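Long-range contacts in alpha-galactosidase (Lactobacillus brevis, PDB 3MI6), which probably hydrolyses terminal, non-reducing alpha-D-galactose residues from alpha-galactosides such as galactose oligosaccharides and galactomannans, as a member of glycosyl hydrolase family 36: residues 694-699 with 730-735; 659-664 with 686-691; 52-57 with 65-70; 20-25 with 38-43. All coordinates share one frame; numbering follows the deposited sequence.

How the interactions relate
Interactions 1 and 2 belong to the antiparallel C-terminal sheet, and their centres are 14 Å apart. They meet where strands 728-736 and 663-670 run side by side, with Val734 N probably hydrogen-bonded to Ala664 O at 2.7 Å. Interactions 3 and 4 lie in the N-terminal part of the chain, with centres 24 Å apart and nearest atoms about 8 Å apart. Interaction 4 closes before interaction 3 opens. Interactions 2, 3 and 4 all touch the same second subunit. All four lie away from the predicted active site of their own chain, but the 52-57 loop of interaction 3 packs on Trp200 of a third subunit, a predicted substrate-binding residue.

Interaction 1 (694-699 with 730-735)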
# COMPACT_ATOMS: atom_id res chain seq x y z
N GLN D 694 29.08 12.07 -25.95
CA GLN D 694 28.40 13.32 -26.30
C GLN D 694 26.97 12.99 -26.70
O GLN D 694 26.68 11.89 -27.21
CB GLN D 694 29.09 14.04 -27.46
CG GLN D 694 30.50 14.46 -27.13
CD GLN D 694 31.08 15.53 -28.07
OE1 GLN D 694 31.06 15.38 -29.31
NE2 GLN D 694 31.62 16.60 -27.48
N ILE D 695 26.09 13.95 -26.46
CA ILE D 695 24.69 13.74 -26.66
C ILE D 695 24.00 14.76 -27.52
O ILE D 695 23.99 15.93 -27.20
CB ILE D 695 23.93 13.91 -25.35
CG1 ILE D 695 24.52 12.92 -24.35
CG2 ILE D 695 22.43 13.76 -25.61
CD1 ILE D 695 23.98 13.07 -23.00
N ASN D 696 23.59 14.30 -28.68
CA ASN D 696 22.97 15.11 -29.70
C ASN D 696 23.96 16.20 -29.98
O ASN D 696 25.12 15.96 -29.98
CB ASN D 696 21.65 15.67 -29.24
CG ASN D 696 20.70 14.62 -28.76
OD1 ASN D 696 20.71 13.54 -29.22
ND2 ASN D 696 19.87 14.97 -27.84
N ASP D 697 23.49 17.40 -30.20
CA ASP D 697 24.36 18.49 -30.64
C ASP D 697 24.94 19.28 -29.46
O ASP D 697 25.52 20.35 -29.64
CB ASP D 697 23.58 19.42 -31.56
CG ASP D 697 22.28 19.93 -30.93
OD1 ASP D 697 21.91 19.46 -29.82
OD2 ASP D 697 21.63 20.81 -31.54
N ASP D 698 24.74 18.80 -28.22
CA ASP D 698 25.34 19.40 -27.03
C ASP D 698 26.85 19.21 -27.10
O ASP D 698 27.33 18.07 -27.23
CB ASP D 698 24.75 18.77 -25.76
CG ASP D 698 25.51 19.14 -24.50
OD1 ASP D 698 26.48 19.91 -24.59
OD2 ASP D 698 25.13 18.62 -23.43
N PRO D 699 27.59 20.32 -27.04
CA PRO D 699 29.04 20.39 -27.27
C PRO D 699 29.86 19.86 -26.11
O PRO D 699 31.03 19.57 -26.30
CB PRO D 699 29.28 21.89 -27.39
CG PRO D 699 28.19 22.49 -26.53
CD PRO D 699 27.00 21.65 -26.84
N GLN D 730 11.35 13.26 -26.40
CA GLN D 730 12.72 13.72 -26.37
C GLN D 730 13.64 12.53 -26.68
O GLN D 730 13.65 11.53 -25.96
CB GLN D 730 13.02 14.33 -25.01
CG GLN D 730 12.22 15.59 -24.74
CD GLN D 730 11.85 15.77 -23.28
OE1 GLN D 730 11.43 14.83 -22.60
NE2 GLN D 730 11.98 16.99 -22.79
N LEU D 731 14.41 12.66 -27.76
CA LEU D 731 15.32 11.65 -28.24
C LEU D 731 16.75 12.05 -27.89
O LEU D 731 17.09 13.23 -27.92
CB LEU D 731 15.20 11.56 -29.74
CG LEU D 731 15.04 10.22 -30.45
CD1 LEU D 731 13.90 9.39 -29.87
CD2 LEU D 731 14.80 10.52 -31.91
N PHE D 732 17.58 11.07 -27.58
CA PHE D 732 18.94 11.28 -27.14
C PHE D 732 19.91 10.32 -27.84
O PHE D 732 20.03 9.16 -27.44
CB PHE D 732 19.02 11.05 -25.64
CG PHE D 732 18.17 11.97 -24.83
CD1 PHE D 732 18.59 13.26 -24.55
CD2 PHE D 732 16.95 11.54 -24.32
CE1 PHE D 732 17.80 14.11 -23.80
CE2 PHE D 732 16.16 12.40 -23.56
CZ PHE D 732 16.58 13.67 -23.30
N VAL D 733 20.60 10.80 -28.87
CA VAL D 733 21.62 10.01 -29.56
C VAL D 733 22.97 10.13 -28.85
O VAL D 733 23.56 11.22 -28.79
CB VAL D 733 21.77 10.47 -31.01
CG1 VAL D 733 22.80 9.62 -31.72
CG2 VAL D 733 20.43 10.44 -31.72
N VAL D 734 23.47 9.02 -28.33
CA VAL D 734 24.69 9.03 -27.53
C VAL D 734 25.87 8.47 -28.31
O VAL D 734 25.86 7.32 -28.71
CB VAL D 734 24.51 8.21 -26.25
CG1 VAL D 734 25.79 8.22 -25.43
CG2 VAL D 734 23.36 8.75 -25.43
N THR D 735 26.88 9.30 -28.51
CA THR D 735 28.08 8.89 -29.25
C THR D 735 29.29 8.90 -28.34
O THR D 735 29.55 9.88 -27.64
CB THR D 735 28.40 9.84 -30.43
OG1 THR D 735 27.29 9.91 -31.32
CG2 THR D 735 29.64 9.36 -31.19
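Gln694 and Thr735 form an antiparallel hydrogen-bonded pair: Gln694 N donates to Thr735 O at 2.8 Å and Thr735 N to Gln694 O at 2.9 Å. Ile695 and Val734 follow as a non-hydrogen-bonded pair, and their CA-H groups approach Val733 O and Gln694 O. One more backbone bond, Asn696 N to Val733 O at 3.1 Å, comes just after strand 692-695 has ended. Here the main chain leaves in a type II' turn from Ile695 to Asp698, and 728-736, an inner strand of the antiparallel C-terminal sheet, runs on without it.

The side chain of Asn696 continues the polar pairing. Its CG lies beside the backbone N (chi1 -55°), the same N that bonds Val733 O. OD1 receives the N-H of Val733 at 2.8 Å, with the donor tilted 20° from the carbonyl plane of the amide. ND2 donates to Leu731 O at 3.3 Å, on a lone pair of that oxygen. An alanine here would probably leave Val733 N-H and Leu731 O without these mates on the strand edge, although the backbone bond to Val733 O could remain.

Apolar contacts involve Ile695, whose CG2 comes to the edge of the Phe732 ring, 4.0 Å from CD1. On the same side, Ile695 CG1 lies 4.5 Å from Val734 CG2. Phe682 meets the Phe732 ring with nearly parallel planes, and Tyr712 packs on Ile695.

Interaction 2 (659-664 with 686-691); sequences DDQKQA and GLRPNQ
The guanidinium of Arg688 has the Asp660 carbonyl over one face and Gln661 OE1 at its edge. The face contact is modelled too tightly for its exact spacing to be trusted, but the Asp660 carbonyl carbon lies over the centre of the group. At the edge, Arg688 NE donates to Gln661 OE1 at 3.1 Å with an N-H...O angle of 154°. The donor stands well above the carbonyl plane of the amide, 63° out of it; the amide and guanidinium planes are 76° apart. The two side chains cross at about a right angle, with Gln661 CB 3.8 Å from Arg688 CG. At the other end of the same amide, Gln661 NE2 is 3.5 Å from Gly686 O.

Lys662 CE lies 4.1 Å from Arg688 NH1. Its NZ is 5.2 Å from NH1, so two like charges lie near each other without touching. Asp660 starts an Asx turn: its OD1 accepts the backbone N of Lys662 at 3.2 Å and also bonds Ser658 OG. Deeper in, Ala664 CB meets Leu687 CD2 at 4.1 Å.

Tyr693 ties the two segments together, its OH bonding both Gln661 O and Arg688 N. Ala664 lies at the start of strand 663-670, between strands 651-657 and 728-736, touching Gln655 on the first and Val734 on the second, while Leu687 in the loop leading to strand 692-695 also packs on Gln655.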
# COMPACT_ATOMS: atom_id res chain seq x y z
N ASP D 659 26.74 -3.30 -28.65
CA ASP D 659 27.58 -4.36 -28.06
C ASP D 659 28.74 -3.78 -27.23
O ASP D 659 28.97 -4.17 -26.09
CB ASP D 659 28.15 -5.27 -29.17
CG ASP D 659 27.19 -6.40 -29.57
OD1 ASP D 659 26.34 -6.77 -28.73
OD2 ASP D 659 27.29 -6.92 -30.72
N ASP D 660 29.47 -2.85 -27.84
CA ASP D 660 30.64 -2.24 -27.22
C ASP D 660 30.30 -1.05 -26.34
O ASP D 660 31.19 -0.38 -25.85
CB ASP D 660 31.61 -1.79 -28.31
CG ASP D 660 30.96 -0.84 -29.30
OD1 ASP D 660 29.75 -0.56 -29.13
OD2 ASP D 660 31.65 -0.36 -30.24
N GLN D 661 29.01 -0.76 -26.17
CA GLN D 661 28.57 0.34 -25.31
C GLN D 661 29.06 1.72 -25.75
O GLN D 661 29.12 2.64 -24.96
CB GLN D 661 28.98 0.06 -23.87
CG GLN D 661 28.22 -1.10 -23.28
CD GLN D 661 28.88 -1.68 -22.05
OE1 GLN D 661 29.85 -2.44 -22.17
NE2 GLN D 661 28.36 -1.34 -20.85
N LYS D 662 29.40 1.86 -27.03
CA LYS D 662 29.90 3.12 -27.57
C LYS D 662 28.83 3.91 -28.32
O LYS D 662 29.06 5.04 -28.72
CB LYS D 662 31.08 2.87 -28.52
CG LYS D 662 32.39 2.46 -27.85
CD LYS D 662 33.37 1.99 -28.91
CE LYS D 662 34.66 1.41 -28.34
NZ LYS D 662 35.53 0.98 -29.50
N GLN D 663 27.66 3.30 -28.52
CA GLN D 663 26.55 4.04 -29.08
C GLN D 663 25.29 3.72 -28.31
O GLN D 663 25.16 2.62 -27.75
CB GLN D 663 26.36 3.72 -30.57
CG GLN D 663 27.46 4.26 -31.49
CD GLN D 663 26.90 4.82 -32.81
OE1 GLN D 663 26.80 6.05 -32.98
NE2 GLN D 663 26.52 3.92 -33.73
N ALA D 664 24.37 4.69 -28.24
CA ALA D 664 23.08 4.45 -27.60
C ALA D 664 22.04 5.43 -28.09
O ALA D 664 22.38 6.56 -28.44
CB ALA D 664 23.19 4.52 -26.08
N GLY D 686 23.03 1.49 -18.82
CA GLY D 686 23.74 0.64 -19.76
C GLY D 686 25.02 1.17 -20.38
O GLY D 686 25.49 0.62 -21.37
N LEU D 687 25.60 2.22 -19.83
CA LEU D 687 26.81 2.77 -20.43
C LEU D 687 28.06 2.35 -19.68
O LEU D 687 27.99 1.84 -18.57
CB LEU D 687 26.75 4.30 -20.49
CG LEU D 687 25.63 4.93 -21.30
CD1 LEU D 687 25.77 6.43 -21.21
CD2 LEU D 687 25.66 4.46 -22.75
N ARG D 688 29.20 2.59 -20.31
CA ARG D 688 30.48 2.37 -19.66
C ARG D 688 30.84 3.58 -18.80
O ARG D 688 30.93 4.69 -19.30
CB ARG D 688 31.58 2.10 -20.70
CG ARG D 688 31.65 0.66 -21.20
CD ARG D 688 32.52 0.51 -22.47
NE ARG D 688 32.42 -0.85 -23.02
CZ ARG D 688 33.09 -1.29 -24.09
NH1 ARG D 688 33.92 -0.48 -24.75
NH2 ARG D 688 32.90 -2.54 -24.52
N PRO D 689 31.05 3.35 -17.50
CA PRO D 689 31.30 4.41 -16.52
C PRO D 689 32.42 5.38 -16.89
O PRO D 689 32.27 6.58 -16.69
CB PRO D 689 31.70 3.64 -15.26
CG PRO D 689 31.09 2.31 -15.43
CD PRO D 689 31.08 2.01 -16.89
N ASN D 690 33.53 4.88 -17.43
CA ASN D 690 34.72 5.71 -17.60
C ASN D 690 34.93 6.14 -19.04
O ASN D 690 36.00 6.68 -19.38
CB ASN D 690 35.98 4.97 -17.13
CG ASN D 690 35.92 4.55 -15.67
OD1 ASN D 690 35.56 5.33 -14.80
ND2 ASN D 690 36.28 3.30 -15.42
N GLN D 691 33.95 5.88 -19.90
CA GLN D 691 34.02 6.29 -21.29
C GLN D 691 33.41 7.69 -21.44
O GLN D 691 32.45 8.04 -20.76
CB GLN D 691 33.28 5.29 -22.20
CG GLN D 691 33.03 5.76 -23.65
CD GLN D 691 34.27 5.74 -24.55
OE1 GLN D 691 34.96 4.73 -24.64
NE2 GLN D 691 34.52 6.85 -25.24

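Interaction 3 (52-57 with 65-70); sequences QEWRDA and NPNFQP
Trp54 and Asn67 cross at about a right angle where the long irregular loop between strands 31-36 and 90-93 folds back on itself. Their ring and amide planes are 60° apart, and Asn67 ND2 lies at the indole edge, against Trp54 CB. Trp54 CG is anti to the backbone N (chi1 166°), and the six-membered side of the indole lies beside Pro66, whose O is at the ring edge. That proline also crosses it at about a right angle, its CB 3.9 Å from Trp54 CE3.

On the other flank, the extended Gln52 side chain crosses the Phe68 ring obliquely, the planes 53° apart and NE2 3.7 Å from CD2. The same NE2 donates to Asn67 O at 3.1 Å, a weak bond with a poor angle. An alanine in place of Gln52 would probably leave Asn67 O without this donor and open a gap beside Phe68 CD2. The amide of Gln69 sits beside the Arg55 backbone, but its orientation is doubtful.

Arg55 grips Glu53 OE1 end-on with both NH1 and NH2, and Thr716 OG1 of the second subunit bonds both residues, tying the loop to that neighbour. Asp56 and Ala57 pack on Trp200 of a third subunit, which is predicted to bind substrate, consistent with the loop lying near that subunit's active site. Between the two segments, a water donates to Glu53 O at 2.9 Å and to Asn67 O at 3.2 Å.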
# COMPACT_ATOMS: atom_id res chain seq x y z
N GLN D 52 13.16 -33.36 6.79
CA GLN D 52 11.74 -33.71 6.82
C GLN D 52 11.24 -33.78 8.24
O GLN D 52 11.88 -34.40 9.09
CB GLN D 52 11.53 -35.06 6.15
CG GLN D 52 12.14 -35.17 4.77
CD GLN D 52 11.55 -36.30 3.97
OE1 GLN D 52 11.90 -36.50 2.80
NE2 GLN D 52 10.63 -37.05 4.58
N GLU D 53 10.09 -33.17 8.50
CA GLU D 53 9.50 -33.22 9.84
C GLU D 53 8.05 -33.64 9.80
O GLU D 53 7.33 -33.34 8.85
CB GLU D 53 9.62 -31.86 10.53
CG GLU D 53 11.04 -31.47 10.95
CD GLU D 53 11.13 -30.09 11.57
OE1 GLU D 53 10.20 -29.27 11.37
OE2 GLU D 53 12.14 -29.82 12.26
N TRP D 54 7.60 -34.34 10.83
CA TRP D 54 6.20 -34.73 10.93
C TRP D 54 5.29 -33.53 11.11
O TRP D 54 5.47 -32.75 12.05
CB TRP D 54 5.99 -35.71 12.08
CG TRP D 54 4.54 -35.90 12.48
CD1 TRP D 54 3.82 -35.15 13.36
CD2 TRP D 54 3.64 -36.93 12.01
NE1 TRP D 54 2.54 -35.63 13.47
CE2 TRP D 54 2.41 -36.72 12.66
CE3 TRP D 54 3.77 -37.99 11.12
CZ2 TRP D 54 1.30 -37.55 12.43
CZ3 TRP D 54 2.67 -38.81 10.90
CH2 TRP D 54 1.45 -38.58 11.55
N ARG D 55 4.31 -33.41 10.21
CA ARG D 55 3.17 -32.50 10.36
C ARG D 55 1.87 -33.33 10.46
O ARG D 55 1.79 -34.42 9.91
CB ARG D 55 3.10 -31.54 9.17
CG ARG D 55 4.25 -30.55 9.10
CD ARG D 55 4.33 -29.71 10.37
NE ARG D 55 5.34 -28.66 10.26
CZ ARG D 55 6.59 -28.74 10.72
NH1 ARG D 55 7.01 -29.83 11.33
NH2 ARG D 55 7.41 -27.72 10.55
N ASP D 56 0.86 -32.81 11.17
CA ASP D 56 -0.35 -33.59 11.42
C ASP D 56 -1.39 -33.53 10.29
O ASP D 56 -1.37 -32.63 9.45
CB ASP D 56 -1.01 -33.18 12.74
CG ASP D 56 -0.10 -33.36 13.96
OD1 ASP D 56 1.14 -33.15 13.85
OD2 ASP D 56 -0.63 -33.69 15.05
N ALA D 57 -2.29 -34.51 10.29
CA ALA D 57 -3.48 -34.51 9.43
C ALA D 57 -3.16 -34.53 7.95
O ALA D 57 -3.85 -33.90 7.15
CB ALA D 57 -4.37 -33.32 9.77
N ASN D 65 7.96 -44.79 7.47
CA ASN D 65 8.35 -43.41 7.28
C ASN D 65 7.16 -42.49 7.55
O ASN D 65 6.50 -42.05 6.61
CB ASN D 65 8.88 -43.20 5.86
CG ASN D 65 9.77 -44.35 5.39
OD1 ASN D 65 10.98 -44.19 5.23
ND2 ASN D 65 9.18 -45.51 5.18
N PRO D 66 6.86 -42.22 8.83
CA PRO D 66 5.74 -41.32 9.13
C PRO D 66 6.03 -39.92 8.62
O PRO D 66 5.13 -39.20 8.22
CB PRO D 66 5.69 -41.32 10.67
CG PRO D 66 6.40 -42.56 11.09
CD PRO D 66 7.48 -42.77 10.06
N ASN D 67 7.31 -39.56 8.60
CA ASN D 67 7.71 -38.20 8.30
C ASN D 67 7.92 -37.94 6.81
O ASN D 67 8.17 -36.80 6.41
CB ASN D 67 8.97 -37.82 9.10
CG ASN D 67 8.82 -38.07 10.61
OD1 ASN D 67 9.81 -38.09 11.34
ND2 ASN D 67 7.59 -38.28 11.08
N PHE D 68 7.84 -38.98 6.00
CA PHE D 68 7.81 -38.78 4.56
C PHE D 68 6.38 -38.44 4.17
O PHE D 68 5.51 -39.30 4.16
CB PHE D 68 8.30 -40.02 3.81
CG PHE D 68 8.69 -39.76 2.37
CD1 PHE D 68 7.72 -39.68 1.39
CD2 PHE D 68 10.02 -39.61 2.02
CE1 PHE D 68 8.08 -39.44 0.06
CE2 PHE D 68 10.38 -39.37 0.70
CZ PHE D 68 9.42 -39.29 -0.28
N GLN D 69 6.14 -37.16 3.89
CA GLN D 69 4.80 -36.66 3.59
C GLN D 69 4.84 -35.77 2.36
O GLN D 69 5.43 -34.69 2.39
CB GLN D 69 4.23 -35.88 4.78
CG GLN D 69 3.98 -36.75 6.00
CD GLN D 69 3.51 -35.96 7.22
OE1 GLN D 69 2.39 -36.15 7.70
NE2 GLN D 69 4.38 -35.10 7.73
N PRO D 70 4.22 -36.24 1.26
CA PRO D 70 4.22 -35.52 -0.03
C PRO D 70 3.69 -34.08 0.05
O PRO D 70 4.07 -33.27 -0.79
CB PRO D 70 3.32 -36.38 -0.91
CG PRO D 70 3.38 -37.75 -0.30
CD PRO D 70 3.50 -37.52 1.18
O HOH W 1 6.40 -34.20 6.22

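Interaction 4 (20-25 with 38-43)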
# COMPACT_ATOMS: atom_id res chain seq x y z
N SER D 20 21.69 -22.06 -10.00
CA SER D 20 21.74 -23.48 -9.69
C SER D 20 20.34 -24.04 -9.53
O SER D 20 19.62 -23.66 -8.61
CB SER D 20 22.52 -23.75 -8.40
OG SER D 20 23.90 -23.46 -8.54
N TYR D 21 19.96 -24.94 -10.42
CA TYR D 21 18.74 -25.71 -10.29
C TYR D 21 19.19 -27.09 -9.81
O TYR D 21 20.00 -27.74 -10.47
CB TYR D 21 18.08 -25.79 -11.66
CG TYR D 21 16.65 -26.31 -11.72
CD1 TYR D 21 16.36 -27.65 -11.53
CD2 TYR D 21 15.59 -25.45 -12.02
CE1 TYR D 21 15.07 -28.12 -11.60
CE2 TYR D 21 14.30 -25.91 -12.10
CZ TYR D 21 14.04 -27.25 -11.90
OH TYR D 21 12.75 -27.71 -11.97
N ILE D 22 18.70 -27.54 -8.66
CA ILE D 22 19.13 -28.80 -8.09
C ILE D 22 17.93 -29.66 -7.70
O ILE D 22 17.01 -29.19 -7.01
CB ILE D 22 19.95 -28.58 -6.80
CG1 ILE D 22 21.07 -27.57 -7.02
CG2 ILE D 22 20.51 -29.89 -6.28
CD1 ILE D 22 21.71 -27.08 -5.70
N PHE D 23 17.93 -30.93 -8.13
CA PHE D 23 16.96 -31.89 -7.63
C PHE D 23 17.56 -33.26 -7.34
O PHE D 23 18.70 -33.53 -7.71
CB PHE D 23 15.74 -32.02 -8.55
CG PHE D 23 16.05 -32.54 -9.94
CD1 PHE D 23 16.57 -31.70 -10.91
CD2 PHE D 23 15.78 -33.86 -10.27
CE1 PHE D 23 16.83 -32.16 -12.18
CE2 PHE D 23 16.05 -34.34 -11.55
CZ PHE D 23 16.57 -33.48 -12.51
N GLN D 24 16.78 -34.12 -6.68
CA GLN D 24 17.27 -35.41 -6.20
C GLN D 24 16.22 -36.51 -6.32
O GLN D 24 15.05 -36.30 -6.01
CB GLN D 24 17.72 -35.28 -4.75
CG GLN D 24 18.40 -36.51 -4.19
CD GLN D 24 18.88 -36.32 -2.75
OE1 GLN D 24 18.24 -35.63 -1.95
NE2 GLN D 24 20.01 -36.94 -2.42
N ILE D 25 16.64 -37.69 -6.76
CA ILE D 25 15.77 -38.86 -6.74
C ILE D 25 15.62 -39.31 -5.30
O ILE D 25 16.59 -39.37 -4.54
CB ILE D 25 16.30 -40.00 -7.59
CG1 ILE D 25 16.41 -39.56 -9.05
CG2 ILE D 25 15.37 -41.19 -7.51
CD1 ILE D 25 15.10 -39.07 -9.63
N PRO D 38 20.31 -18.24 -6.97
CA PRO D 38 21.68 -17.94 -7.41
C PRO D 38 22.55 -19.20 -7.32
O PRO D 38 22.24 -20.11 -6.55
CB PRO D 38 22.14 -16.88 -6.41
CG PRO D 38 20.89 -16.26 -5.88
CD PRO D 38 19.85 -17.32 -5.90
N ARG D 39 23.62 -19.25 -8.10
CA ARG D 39 24.51 -20.40 -8.11
C ARG D 39 25.07 -20.75 -6.72
O ARG D 39 25.48 -19.87 -5.96
CB ARG D 39 25.65 -20.18 -9.10
CG ARG D 39 26.52 -21.42 -9.33
CD ARG D 39 27.19 -21.37 -10.71
NE ARG D 39 28.34 -22.26 -10.84
CZ ARG D 39 29.28 -22.09 -11.76
NH1 ARG D 39 29.19 -21.06 -12.60
NH2 ARG D 39 30.32 -22.92 -11.85
N ILE D 40 25.07 -22.03 -6.39
CA ILE D 40 25.75 -22.51 -5.19
C ILE D 40 26.62 -23.72 -5.54
O ILE D 40 26.49 -24.28 -6.61
CB ILE D 40 24.77 -22.82 -4.01
CG1 ILE D 40 24.01 -24.13 -4.23
CG2 ILE D 40 23.81 -21.67 -3.80
CD1 ILE D 40 23.04 -24.47 -3.11
N HIS D 41 27.51 -24.10 -4.63
CA HIS D 41 28.53 -25.09 -4.95
C HIS D 41 27.96 -26.49 -5.16
O HIS D 41 26.97 -26.87 -4.54
CB HIS D 41 29.59 -25.12 -3.85
CG HIS D 41 30.77 -24.25 -4.13
ND1 HIS D 41 31.12 -23.20 -3.32
CD2 HIS D 41 31.67 -24.27 -5.14
CE1 HIS D 41 32.20 -22.61 -3.81
NE2 HIS D 41 32.55 -23.24 -4.92
N VAL D 42 28.61 -27.26 -6.03
CA VAL D 42 28.23 -28.67 -6.19
C VAL D 42 28.58 -29.50 -4.95
O VAL D 42 29.66 -29.35 -4.38
CB VAL D 42 28.87 -29.32 -7.44
CG1 VAL D 42 28.45 -30.77 -7.52
CG2 VAL D 42 28.46 -28.58 -8.70
N GLN D 43 27.67 -30.37 -4.55
CA GLN D 43 27.83 -31.19 -3.35
C GLN D 43 27.09 -32.49 -3.58
O GLN D 43 26.07 -32.50 -4.26
CB GLN D 43 27.23 -30.49 -2.14
CG GLN D 43 27.97 -29.25 -1.69
CD GLN D 43 28.99 -29.52 -0.60
OE1 GLN D 43 29.57 -30.61 -0.54
NE2 GLN D 43 29.22 -28.53 0.26
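Ser20 OG accepts the backbone N-H of Ile40 at 2.8 Å, in a fairly straight bond with an N-H...O angle of 159°. The hydroxyl is anti to the serine's own carbonyl carbon (chi1 -68°), with CB directed at the 38-43 segment. Arg39 lies against the same oxygen, its CG 3.4 Å from Ser20 OG. The other contact is apolar: Ile22, two residues further along the strand and also directed at the loop, meets Ile40 through its CD1, 3.9 Å from Ile40 CD1, the two side chains crossing at about a right angle. Ile40 CG1 is between the backbone N and the carbonyl carbon (chi1 75°), a crowded position, and lies 4.0 Å from Ile22 CD1. One loop residue thus meets the strand twice, through its backbone N-H at Ser20 and through its side chain at Ile22.

The strand is fixed by backbone bonds between Ser20 and Gly37, and between Ile22 and both Ile34 and Tyr35, while Tyr35 OH bonds Pro38 O where the loop begins. The second subunit covers the loop: its Asn709 packs on Pro38 and Ile40, its Tyr703 ring meets His41, and its Glu706 OE2 bonds Gln43 NE2.

Strand 19-25, which carries Ser20 and Ile22, is an inner member of a four-stranded antiparallel meander, 4-6, 11-15, 19-25 and 31-36 in chain order. After strand 31-36, the edge strand, the chain leaves the sheet as an irregular loop that still holds to the neighbouring strand through Ser20 and Ile22.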